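Local coordinates for RagB/SusD family nutrient uptake outer membrane protein (PDB 7KV2) that probably captures beta-glucan at the cell surface as a SusD-family glycan-binding protein, for uptake across the outer membrane of a gut bacterium, at residues A[424-427]-A[428-432]; A[345-348]-A[349-353]. All blocks are in the same frame, centred on the assembly; numbering follows the deposited sequence.

Contact 1. Residues A[424-427]-A[428-432]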
loop_
_atom_site.group_PDB
_atom_site.type_symbol
_atom_site.label_atom_id
_atom_site.label_comp_id
_atom_site.label_asym_id
_atom_site.label_seq_id
_atom_site.Cartn_x
_atom_site.Cartn_y
_atom_site.Cartn_z
ATOM N N ASP A 424 -20.076 -11.802 -14.793
ATOM C CA ASP A 424 -20.691 -10.497 -15.097
ATOM C C ASP A 424 -19.674 -9.384 -14.802
ATOM O O ASP A 424 -19.816 -8.681 -13.759
ATOM C CB ASP A 424 -22.040 -10.337 -14.401
ATOM C CG ASP A 424 -22.933 -9.315 -15.102
ATOM O OD1 ASP A 424 -22.416 -8.478 -15.886
ATOM O OD2 ASP A 424 -24.157 -9.360 -14.860
ATOM N N ALA A 425 -18.743 -9.164 -15.739
ATOM C CA ALA A 425 -17.746 -8.071 -15.643
ATOM C C ALA A 425 -18.479 -6.741 -15.565
ATOM O O ALA A 425 -17.995 -5.836 -14.844
ATOM C CB ALA A 425 -16.806 -8.069 -16.802
ATOM N N LYS A 426 -19.572 -6.588 -16.319
ATOM C CA LYS A 426 -20.291 -5.309 -16.337
ATOM C C LYS A 426 -20.883 -5.063 -14.949
ATOM O O LYS A 426 -20.799 -3.909 -14.453
ATOM C CB LYS A 426 -21.360 -5.273 -17.420
ATOM C CG LYS A 426 -22.040 -3.917 -17.494
ATOM C CD LYS A 426 -22.828 -3.691 -18.749
ATOM C CE LYS A 426 -23.566 -2.372 -18.700
ATOM N NZ LYS A 426 -24.206 -2.096 -20.001
ATOM N N LYS A 427 -21.480 -6.085 -14.339
ATOM C CA LYS A 427 -22.104 -5.911 -13.007
ATOM C C LYS A 427 -21.008 -5.522 -11.996
ATOM O O LYS A 427 -21.209 -4.576 -11.262
ATOM C CB LYS A 427 -22.797 -7.183 -12.534
ATOM C CG LYS A 427 -23.366 -7.116 -11.126
ATOM C CD LYS A 427 -24.310 -8.259 -10.863
ATOM C CE LYS A 427 -24.256 -8.774 -9.447
ATOM N NZ LYS A 427 -25.188 -9.919 -9.254
ATOM N N TYR A 428 -19.892 -6.222 -12.029
ATOM C CA TYR A 428 -18.802 -6.054 -11.051
ATOM C C TYR A 428 -18.257 -4.634 -11.158
ATOM O O TYR A 428 -18.150 -3.999 -10.119
ATOM C CB TYR A 428 -17.739 -7.113 -11.255
ATOM C CG TYR A 428 -18.199 -8.497 -10.887
ATOM C CD1 TYR A 428 -19.294 -8.714 -10.076
ATOM C CD2 TYR A 428 -17.481 -9.592 -11.302
ATOM C CE1 TYR A 428 -19.687 -10.003 -9.724
ATOM C CE2 TYR A 428 -17.872 -10.878 -10.970
ATOM C CZ TYR A 428 -18.966 -11.084 -10.165
ATOM O OH TYR A 428 -19.295 -12.364 -9.821
ATOM N N LEU A 429 -17.932 -4.178 -12.376
ATOM C CA LEU A 429 -17.451 -2.803 -12.651
ATOM C C LEU A 429 -18.447 -1.765 -12.135
ATOM O O LEU A 429 -18.038 -0.813 -11.441
ATOM C CB LEU A 429 -17.206 -2.650 -14.154
ATOM C CG LEU A 429 -16.829 -1.245 -14.589
ATOM C CD1 LEU A 429 -15.589 -0.750 -13.803
ATOM C CD2 LEU A 429 -16.565 -1.229 -16.080
ATOM N N ASN A 430 -19.732 -1.948 -12.404
ATOM C CA ASN A 430 -20.732 -0.911 -12.099
ATOM C C ASN A 430 -21.093 -0.964 -10.625
ATOM O O ASN A 430 -21.574 0.060 -10.145
ATOM C CB ASN A 430 -21.895 -0.940 -13.092
ATOM C CG ASN A 430 -21.432 -0.362 -14.412
ATOM O OD1 ASN A 430 -21.281 0.859 -14.545
ATOM N ND2 ASN A 430 -21.126 -1.230 -15.351
ATOM N N LEU A 431 -20.837 -2.062 -9.901
ATOM C CA LEU A 431 -21.092 -2.053 -8.424
ATOM C C LEU A 431 -20.169 -0.997 -7.792
ATOM O O LEU A 431 -20.636 -0.169 -6.982
ATOM C CB LEU A 431 -20.835 -3.434 -7.839
ATOM C CG LEU A 431 -21.960 -4.459 -8.014
ATOM C CD1 LEU A 431 -21.505 -5.802 -7.495
ATOM C CD2 LEU A 431 -23.214 -4.007 -7.301
ATOM N N VAL A 432 -18.936 -0.968 -8.252
ATOM C CA VAL A 432 -17.919 0.026 -7.823
ATOM C C VAL A 432 -18.274 1.433 -8.331
ATOM O O VAL A 432 -18.245 2.418 -7.520
ATOM C CB VAL A 432 -16.498 -0.391 -8.250
ATOM C CG1 VAL A 432 -15.496 0.689 -7.890
ATOM C CG2 VAL A 432 -16.111 -1.716 -7.619
#
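Lys426 O is gripped twice by one residue of the next turn. Asn430 N reaches Lys426 O at 3.0 Å in the ordinary helical bond, and the amide nitrogen Asn430 ND2 reaches Lys426 O at 2.8 Å. The two donors come from opposite faces of the carbonyl plane, tilted 26° and 27° from it, which lets one oxygen serve both. For Asn430 the route is set by chi1 of -74°: CG stands beside its own backbone N, and the amide folds back along the helix. Asn430 ND2 also lies 3.6 Å from Lys426 CG, where the two side chains cross obliquely, and it donates to Ile442 O as well, so the rotation of the amide is fixed from two directions. The extended Lys426 chain runs on to a salt bridge with Glu443. These residues form the first turns of helix 425-435, in the SusD-family region, and Asp424 is its N-cap: Asp424 OD1 accepts from Lys427 N at 3.0 Å, met from above the carboxylate plane. The backbone of the cap is covered too. Asp424 O takes the bond from Tyr428 N at 3.0 Å and lies over one face of the Tyr428 ring, offset toward the rim, with Asp424 O 3.3 Å from Tyr428 CG. That ring packs on Leu409 and Ala412 of helix 405-417, while its hydroxyl is hydrogen-bonded to Glu245.

Contact 2. Residues A[345-348]-A[349-353]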
loop_
_atom_site.group_PDB
_atom_site.type_symbol
_atom_site.label_atom_id
_atom_site.label_comp_id
_atom_site.label_asym_id
_atom_site.label_seq_id
_atom_site.Cartn_x
_atom_site.Cartn_y
_atom_site.Cartn_z
ATOM N N ASN A 345 -9.832 19.948 0.098
ATOM C CA ASN A 345 -9.508 21.319 -0.354
ATOM C C ASN A 345 -9.220 22.178 0.877
ATOM O O ASN A 345 -10.107 22.987 1.332
ATOM C CB ASN A 345 -10.641 21.864 -1.229
ATOM C CG ASN A 345 -10.219 23.068 -2.040
ATOM O OD1 ASN A 345 -9.207 23.698 -1.748
ATOM N ND2 ASN A 345 -10.982 23.352 -3.091
ATOM N N ALA A 346 -8.016 22.040 1.412
ATOM C CA ALA A 346 -7.551 22.769 2.599
ATOM C C ALA A 346 -7.674 24.266 2.352
ATOM O O ALA A 346 -8.071 24.986 3.303
ATOM C CB ALA A 346 -6.125 22.412 2.912
ATOM N N GLN A 347 -7.256 24.744 1.175
ATOM C CA GLN A 347 -7.250 26.210 0.927
ATOM C C GLN A 347 -8.688 26.732 0.898
ATOM O O GLN A 347 -8.924 27.781 1.507
ATOM C CB GLN A 347 -6.526 26.618 -0.353
ATOM C CG GLN A 347 -6.318 28.126 -0.455
ATOM C CD GLN A 347 -5.575 28.684 0.743
ATOM O OE1 GLN A 347 -4.504 28.201 1.108
ATOM N NE2 GLN A 347 -6.144 29.719 1.338
ATOM N N ALA A 348 -9.620 26.018 0.259
ATOM C CA ALA A 348 -11.044 26.441 0.190
ATOM C C ALA A 348 -11.598 26.577 1.605
ATOM O O ALA A 348 -12.388 27.525 1.885
ATOM C CB ALA A 348 -11.849 25.471 -0.642
ATOM N N VAL A 349 -11.193 25.687 2.511
ATOM C CA VAL A 349 -11.642 25.710 3.935
ATOM C C VAL A 349 -11.221 27.041 4.580
ATOM O O VAL A 349 -12.060 27.714 5.231
ATOM C CB VAL A 349 -11.077 24.495 4.693
ATOM C CG1 VAL A 349 -11.180 24.662 6.192
ATOM C CG2 VAL A 349 -11.730 23.198 4.219
ATOM N N LEU A 350 -9.971 27.439 4.397
ATOM C CA LEU A 350 -9.508 28.708 4.987
ATOM C C LEU A 350 -10.154 29.910 4.270
ATOM O O LEU A 350 -10.431 30.890 4.962
ATOM C CB LEU A 350 -7.980 28.751 4.943
ATOM C CG LEU A 350 -7.254 27.670 5.755
ATOM C CD1 LEU A 350 -5.776 27.993 5.872
ATOM C CD2 LEU A 350 -7.827 27.484 7.146
ATOM N N ASP A 351 -10.308 29.881 2.946
ATOM C CA ASP A 351 -10.937 30.968 2.151
ATOM C C ASP A 351 -12.330 31.199 2.735
ATOM O O ASP A 351 -12.682 32.369 2.976
ATOM C CB ASP A 351 -11.053 30.649 0.653
ATOM C CG ASP A 351 -9.735 30.538 -0.089
ATOM O OD1 ASP A 351 -8.729 31.015 0.446
ATOM O OD2 ASP A 351 -9.723 29.965 -1.205
ATOM N N ALA A 352 -13.066 30.123 3.013
ATOM C CA ALA A 352 -14.440 30.189 3.564
ATOM C C ALA A 352 -14.392 30.819 4.960
ATOM O O ALA A 352 -15.150 31.795 5.216
ATOM C CB ALA A 352 -15.069 28.821 3.601
ATOM N N HIS A 353 -13.541 30.263 5.823
ATOM C CA HIS A 353 -13.288 30.741 7.200
ATOM C C HIS A 353 -13.035 32.250 7.218
ATOM O O HIS A 353 -13.585 32.918 8.124
ATOM C CB HIS A 353 -12.085 30.059 7.834
ATOM C CG HIS A 353 -11.892 30.542 9.223
ATOM N ND1 HIS A 353 -11.150 31.671 9.508
ATOM C CD2 HIS A 353 -12.422 30.103 10.385
ATOM C CE1 HIS A 353 -11.171 31.871 10.806
ATOM N NE2 HIS A 353 -11.958 30.924 11.373
#
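Gln347 and Asp351, one helical turn apart, cross at about a right angle, their amide and carboxylate planes 43° from each other. The bond between them is nearly straight: Gln347 NE2 lies 3.0 Å from Asp351 OD1, with an N-H...O angle of 172°. The oxygen sits in the plane of the glutamine amide, whereas the nitrogen meets OD1 from above the carboxylate plane. A bend at chi2 (56°) turns the Gln347 amide along the helix instead of outward, and Gln347 CG passes 3.9 Å from Asp351 OD2. The same pair is also joined through the backbone, Asp351 N to Gln347 O at 2.9 Å, so two bonds span the turn. On another side of the helix, Val349 CG2 is directed back to 3.3 Å from Asn345 O, the acceptor of the Val349 backbone N. Asn345 caps the helix start: Asn345 OD1 accepts from Ala348 N at 3.1 Å, from above the carbonyl plane. Asn345 is thus a junction, the last residue of strand 343-345 and the N-cap of helix 346-355. Loop residues Tyr364 and Trp308 meet Gln347 and Leu350, while strand 373-375, the antiparallel partner of 343-345, borders this end of the helix through Phe373 against Asn345 and Phe374 against Ala346.

In the fold
Going from the N terminus, contact 2 comes first, at the start of helix 346-355, and is complete before contact 1 begins at the start of helix 425-435. They lie in series, neither nested nor crossing, and each closes only turns of its own helix. Between them the chain forms strand 373-375, strand 400-404 and helix 405-417. The centres stand 36 Å apart and the nearest atoms about 21 Å, so the two do not touch. Contact 2 sits where strand 343-345 of a two-stranded antiparallel sheet runs into helix 346-355; contact 1 packs its helix against helices 405-417 and 446-456, and the Leu431 side chain lies about 8 Å from the sodium ion held at Ile248, Ser250, Tyr253 and Tyr405.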